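Local coordinates for protein kynurenine formamidase (Bacillus anthracis, PDB 4CO9) that catalyses the zinc-dependent hydrolysis of N-formyl-L-kynurenine to L-kynurenine and formate, the second step of tryptophan degradation by the kynurenine pathway, at residues 151-154 / 155-159; 135-139 / 140-144. One frame throughout, in Å; residues are numbered along the deposited sequence. Where two conformers were deposited one is given.

Contact 1: 151-154 / 155-159; sequences SVDP and LDDKE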
loop_
_atom_site.group_PDB
_atom_site.type_symbol
_atom_site.label_atom_id
_atom_site.label_comp_id
_atom_site.label_asym_id
_atom_site.label_seq_id
_atom_site.Cartn_x
_atom_site.Cartn_y
_atom_site.Cartn_z
ATOM N N SER C 151 -6.945 -14.124 -10.766
ATOM C CA SER C 151 -8.127 -14.611 -10.095
ATOM C C SER C 151 -7.918 -15.973 -9.438
ATOM O O SER C 151 -7.041 -16.741 -9.841
ATOM C CB SER C 151 -9.285 -14.696 -11.076
ATOM O OG SER C 151 -10.509 -14.905 -10.380
ATOM N N VAL C 152 -8.725 -16.237 -8.417
ATOM C CA VAL C 152 -8.817 -17.579 -7.817
ATOM C C VAL C 152 -9.910 -18.429 -8.482
ATOM O O VAL C 152 -9.993 -19.627 -8.225
ATOM C CB VAL C 152 -9.059 -17.528 -6.294
ATOM C CG1 VAL C 152 -7.887 -16.852 -5.597
ATOM C CG2 VAL C 152 -10.375 -16.837 -5.958
ATOM N N ASP C 153 -10.744 -17.811 -9.322
ATOM C CA ASP C 153 -11.773 -18.518 -10.090
ATOM C C ASP C 153 -11.471 -18.425 -11.578
ATOM O O ASP C 153 -10.680 -17.560 -12.011
ATOM C CB ASP C 153 -13.144 -17.909 -9.830
ATOM C CG ASP C 153 -13.766 -18.404 -8.551
ATOM O OD1 ASP C 153 -14.009 -19.622 -8.442
ATOM O OD2 ASP C 153 -14.017 -17.578 -7.654
ATOM N N PRO C 154 -12.099 -19.302 -12.386
ATOM C CA PRO C 154 -11.862 -19.205 -13.823
ATOM C C PRO C 154 -12.262 -17.826 -14.340
ATOM O O PRO C 154 -13.204 -17.216 -13.824
ATOM C CB PRO C 154 -12.765 -20.300 -14.413
ATOM C CG PRO C 154 -12.966 -21.269 -13.295
ATOM C CD PRO C 154 -12.995 -20.420 -12.056
ATOM N N LEU C 155 -11.561 -17.362 -15.364
ATOM C CA LEU C 155 -11.750 -16.000 -15.866
ATOM C C LEU C 155 -13.168 -15.729 -16.384
ATOM O O LEU C 155 -13.647 -14.601 -16.308
ATOM C CB LEU C 155 -10.735 -15.703 -16.969
ATOM C CG LEU C 155 -9.263 -15.816 -16.570
ATOM C CD1 LEU C 155 -8.386 -15.562 -17.789
ATOM C CD2 LEU C 155 -8.911 -14.866 -15.435
ATOM N N ASP C 156 -13.832 -16.754 -16.903
ATOM C CA ASP C 156 -15.188 -16.606 -17.466
ATOM C C ASP C 156 -16.309 -17.003 -16.493
ATOM O O ASP C 156 -17.490 -16.972 -16.857
ATOM C CB ASP C 156 -15.302 -17.424 -18.766
ATOM C CG ASP C 156 -15.093 -18.932 -18.548
ATOM O OD1 ASP C 156 -14.741 -19.355 -17.414
ATOM O OD2 ASP C 156 -15.279 -19.694 -19.524
ATOM N N ASP C 157 -15.946 -17.368 -15.264
ATOM C CA ASP C 157 -16.915 -17.887 -14.296
ATOM C C ASP C 157 -17.707 -16.766 -13.634
ATOM O O ASP C 157 -17.125 -15.832 -13.090
ATOM C CB ASP C 157 -16.188 -18.711 -13.227
ATOM C CG ASP C 157 -17.120 -19.274 -12.182
ATOM O OD1 ASP C 157 -18.221 -19.707 -12.535
ATOM O OD2 ASP C 157 -16.759 -19.280 -10.990
ATOM N N LYS C 158 -19.030 -16.884 -13.641
ATOM C CA LYS C 158 -19.898 -15.899 -13.001
ATOM C C LYS C 158 -20.319 -16.284 -11.590
ATOM O O LYS C 158 -20.841 -15.442 -10.865
ATOM C CB LYS C 158 -21.153 -15.654 -13.839
ATOM C CG LYS C 158 -20.883 -15.212 -15.263
ATOM C CD LYS C 158 -20.048 -13.943 -15.316
ATOM C CE LYS C 158 -20.008 -13.359 -16.720
ATOM N N GLU C 159 -20.099 -17.532 -11.193
ATOM C CA GLU C 159 -20.484 -17.975 -9.853
ATOM C C GLU C 159 -19.416 -17.642 -8.791
ATOM O O GLU C 159 -19.744 -17.317 -7.642
ATOM C CB GLU C 159 -20.803 -19.476 -9.874
ATOM C CG GLU C 159 -21.895 -19.889 -10.869
ATOM C CD GLU C 159 -23.119 -18.977 -10.835
ATOM O OE1 GLU C 159 -23.720 -18.808 -9.746
ATOM O OE2 GLU C 159 -23.479 -18.409 -11.896
#
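Pro-154 and Asp-157 lie side by side and point the same way, with CD of the proline ring 3.8 Å from CB of the aspartate. They are the first and last residues of a type I beta turn, closed by the 3.1 Å hydrogen bond from Asp-157 N to Pro-154 O. Asp-157 holds CG anti to its own N (chi1 180°), which places its carboxylate past the proline ring and beside that of Asp-153. There the two carboxylates, their planes 63° apart, bring OD1 of Asp-153 within 3.8 Å of OD2 of Asp-157. Backbone amides probably ease this approach of like charges: Leu-160 N binds Asp-157 OD2, and Ala-162 N binds Asp-153 OD1. The chain here also holds an ST turn, in which Ser-151 OG accepts from Asp-153 N, and an Asx turn, in which Asp-157 OD1 accepts from Glu-159 N, met from above the carboxylate plane. Asp-153 OD2 bonds ND1 of the zinc ligand His-163, a second-shell contact that probably helps to orient the imidazole. Residues 151-159 lie in the loop between strand 144-147 and helix 161-168, with Pro-154 against His-128 of strand 128-129 and Ser-151 touching Glu-175 of strand 172-175.

Contact 2: 135-139 / 140-144; sequences PFLSE and KGIRL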
loop_
_atom_site.group_PDB
_atom_site.type_symbol
_atom_site.label_atom_id
_atom_site.label_comp_id
_atom_site.label_asym_id
_atom_site.label_seq_id
_atom_site.Cartn_x
_atom_site.Cartn_y
_atom_site.Cartn_z
ATOM N N PRO C 135 -12.393 -25.262 3.073
ATOM C CA PRO C 135 -12.432 -25.954 4.374
ATOM C C PRO C 135 -11.085 -26.567 4.755
ATOM O O PRO C 135 -10.700 -26.533 5.920
ATOM C CB PRO C 135 -13.473 -27.069 4.172
ATOM C CG PRO C 135 -14.179 -26.751 2.896
ATOM C CD PRO C 135 -13.259 -25.905 2.071
ATOM N N PHE C 136 -10.387 -27.134 3.777
ATOM C CA PHE C 136 -9.065 -27.725 3.989
ATOM C C PHE C 136 -8.077 -26.723 4.582
ATOM O O PHE C 136 -7.455 -26.987 5.603
ATOM C CB PHE C 136 -8.511 -28.253 2.664
ATOM C CG PHE C 136 -7.142 -28.851 2.776
ATOM C CD1 PHE C 136 -6.963 -30.073 3.400
ATOM C CD2 PHE C 136 -6.024 -28.193 2.258
ATOM C CE1 PHE C 136 -5.701 -30.641 3.507
ATOM C CE2 PHE C 136 -4.759 -28.757 2.363
ATOM C CZ PHE C 136 -4.603 -29.985 2.985
ATOM N N LEU C 137 -7.930 -25.579 3.924
ATOM C CA LEU C 137 -6.998 -24.547 4.381
ATOM C C LEU C 137 -7.421 -23.933 5.711
ATOM O O LEU C 137 -6.594 -23.707 6.592
ATOM C CB LEU C 137 -6.872 -23.438 3.327
ATOM C CG LEU C 137 -6.220 -23.849 2.008
ATOM C CD1 LEU C 137 -6.229 -22.678 1.041
ATOM C CD2 LEU C 137 -4.809 -24.362 2.216
ATOM N N SER C 138 -8.703 -23.661 5.841
ATOM C CA SER C 138 -9.248 -23.063 7.048
ATOM C C SER C 138 -9.032 -23.935 8.270
ATOM O O SER C 138 -8.680 -23.444 9.347
ATOM C CB SER C 138 -10.743 -22.804 6.861
ATOM O OG SER C 138 -11.336 -22.273 8.032
ATOM N N GLU C 139 -9.221 -25.234 8.093
ATOM C CA GLU C 139 -8.960 -26.195 9.162
ATOM C C GLU C 139 -7.504 -26.101 9.658
ATOM O O GLU C 139 -7.231 -26.297 10.837
ATOM C CB GLU C 139 -9.175 -27.623 8.651
ATOM C CG GLU C 139 -9.391 -28.690 9.732
ATOM C CD GLU C 139 -8.072 -29.228 10.259
ATOM O OE1 GLU C 139 -7.116 -29.331 9.460
ATOM O OE2 GLU C 139 -7.990 -29.548 11.464
ATOM N N LYS C 140 -6.574 -25.819 8.750
ATOM C CA LYS C 140 -5.158 -25.674 9.122
ATOM C C LYS C 140 -4.833 -24.358 9.794
ATOM O O LYS C 140 -3.744 -24.213 10.337
ATOM C CB LYS C 140 -4.258 -25.844 7.901
ATOM C CG LYS C 140 -4.440 -27.186 7.241
ATOM C CD LYS C 140 -3.173 -27.673 6.587
ATOM C CE LYS C 140 -3.407 -29.034 5.967
ATOM N NZ LYS C 140 -3.718 -30.069 6.989
ATOM N N GLY C 141 -5.757 -23.399 9.745
ATOM C CA GLY C 141 -5.528 -22.074 10.326
ATOM C C GLY C 141 -5.058 -21.033 9.310
ATOM O O GLY C 141 -4.619 -19.953 9.679
ATOM N N ILE C 142 -5.141 -21.345 8.026
ATOM C CA ILE C 142 -4.684 -20.425 6.994
ATOM C C ILE C 142 -5.712 -19.312 6.813
ATOM O O ILE C 142 -6.888 -19.582 6.625
ATOM C CB ILE C 142 -4.387 -21.176 5.682
ATOM C CG1 ILE C 142 -3.109 -21.999 5.882
ATOM C CG2 ILE C 142 -4.239 -20.212 4.512
ATOM C CD1 ILE C 142 -2.858 -23.049 4.845
ATOM N N ARG C 143 -5.239 -18.065 6.876
ATOM C CA ARG C 143 -6.091 -16.882 6.831
ATOM C C ARG C 143 -5.976 -16.087 5.533
ATOM O O ARG C 143 -6.787 -15.200 5.281
ATOM C CB ARG C 143 -5.755 -15.954 7.989
ATOM C CG ARG C 143 -5.828 -16.582 9.368
ATOM C CD ARG C 143 -5.260 -15.619 10.393
ATOM N NE ARG C 143 -6.247 -14.603 10.769
ATOM C CZ ARG C 143 -5.963 -13.443 11.352
ATOM N NH1 ARG C 143 -4.710 -13.122 11.625
ATOM N NH2 ARG C 143 -6.940 -12.593 11.657
ATOM N N LEU C 144 -4.970 -16.384 4.728
ATOM C CA LEU C 144 -4.764 -15.673 3.475
ATOM C C LEU C 144 -4.178 -16.610 2.442
ATOM O O LEU C 144 -3.246 -17.359 2.717
ATOM C CB LEU C 144 -3.828 -14.480 3.692
ATOM C CG LEU C 144 -3.336 -13.741 2.444
ATOM C CD1 LEU C 144 -4.353 -12.799 1.829
ATOM C CD2 LEU C 144 -2.067 -12.970 2.745
HETATM O O HOH W 1 -7.098 -29.310 6.871
#
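The ring of Phe-136 is met obliquely by the aliphatic end of Lys-140, whose CE comes to 3.4 Å from CZ, while the ammonium NZ stays slightly farther off, 4.0 Å from Phe-136 CE1. Elsewhere the ring touches Lys-95 and Leu-98 of helix 95-98. CG of Phe-136 is anti to its N (chi1 179°), and the lysine chain, bent at chi2 and again at chi4, reaches back along the last helical turn to it. The other flat group, the carboxylate of Glu-139, has OE1 linked by water to the backbone O of Phe-136 in the conformer described, one of two: one molecule donates to Glu-139 OE1 at 2.6 Å and to Phe-136 O at 2.7 Å, and accepts a weak bond from Lys-140 NZ. In this conformer Glu-139 OE1 and Lys-140 NZ themselves stand 4.3 Å apart, too far for a salt bridge; the lysine instead forms one with Glu-104.

Beyond the lysine the helix ends in a Schellman motif. Gly-141, with phi of 97°, turns the chain out of the helix. Gly-141 N bonds to Ser-138 O, and Ile-142 N bonds to Leu-137 O at 3.1 Å. The same turn brings Ile-142 back over the helix, where its CD1 packs 3.5 Å from Leu-137 CD2, the apolar contact that commonly accompanies this motif. Leu-137 also touches Leu-98 and Leu-109, so the pair belongs to the buried side of helix 133-140.

Chemically the helix end is thus divided: the carbonyls of Phe-136, Leu-137 and Ser-138 accept from backbone amides or a water, Leu-137 and Ile-142 pack together on the buried side, and the charge of Lys-140, paired with Glu-104, lies near the C-terminal end of the helix, where it probably also interacts favourably with the helix dipole.

Overall arrangement
Contact 2 and contact 1 follow one another along the chain at the two ends of strand 144-147: residues 135-144 end helix 133-140 and lead into the strand, and residues 151-159 lie in the loop that follows it, on the way to helix 161-168. Their centres are 21 Å apart and their nearest atoms about 9 Å, without touching. Both are partly buried, but in different settings. Contact 2 lies away from the annotated sites and mixes apolar packing inside with a charged, hydrated outer side. Contact 1 stands beside the zinc centre, near Trp-22 of the substrate site, and is dominated by Asp-153 and Asp-157, whose oxygens accept from main-chain amides, with Asp-153 also bound to a zinc-ligand histidine.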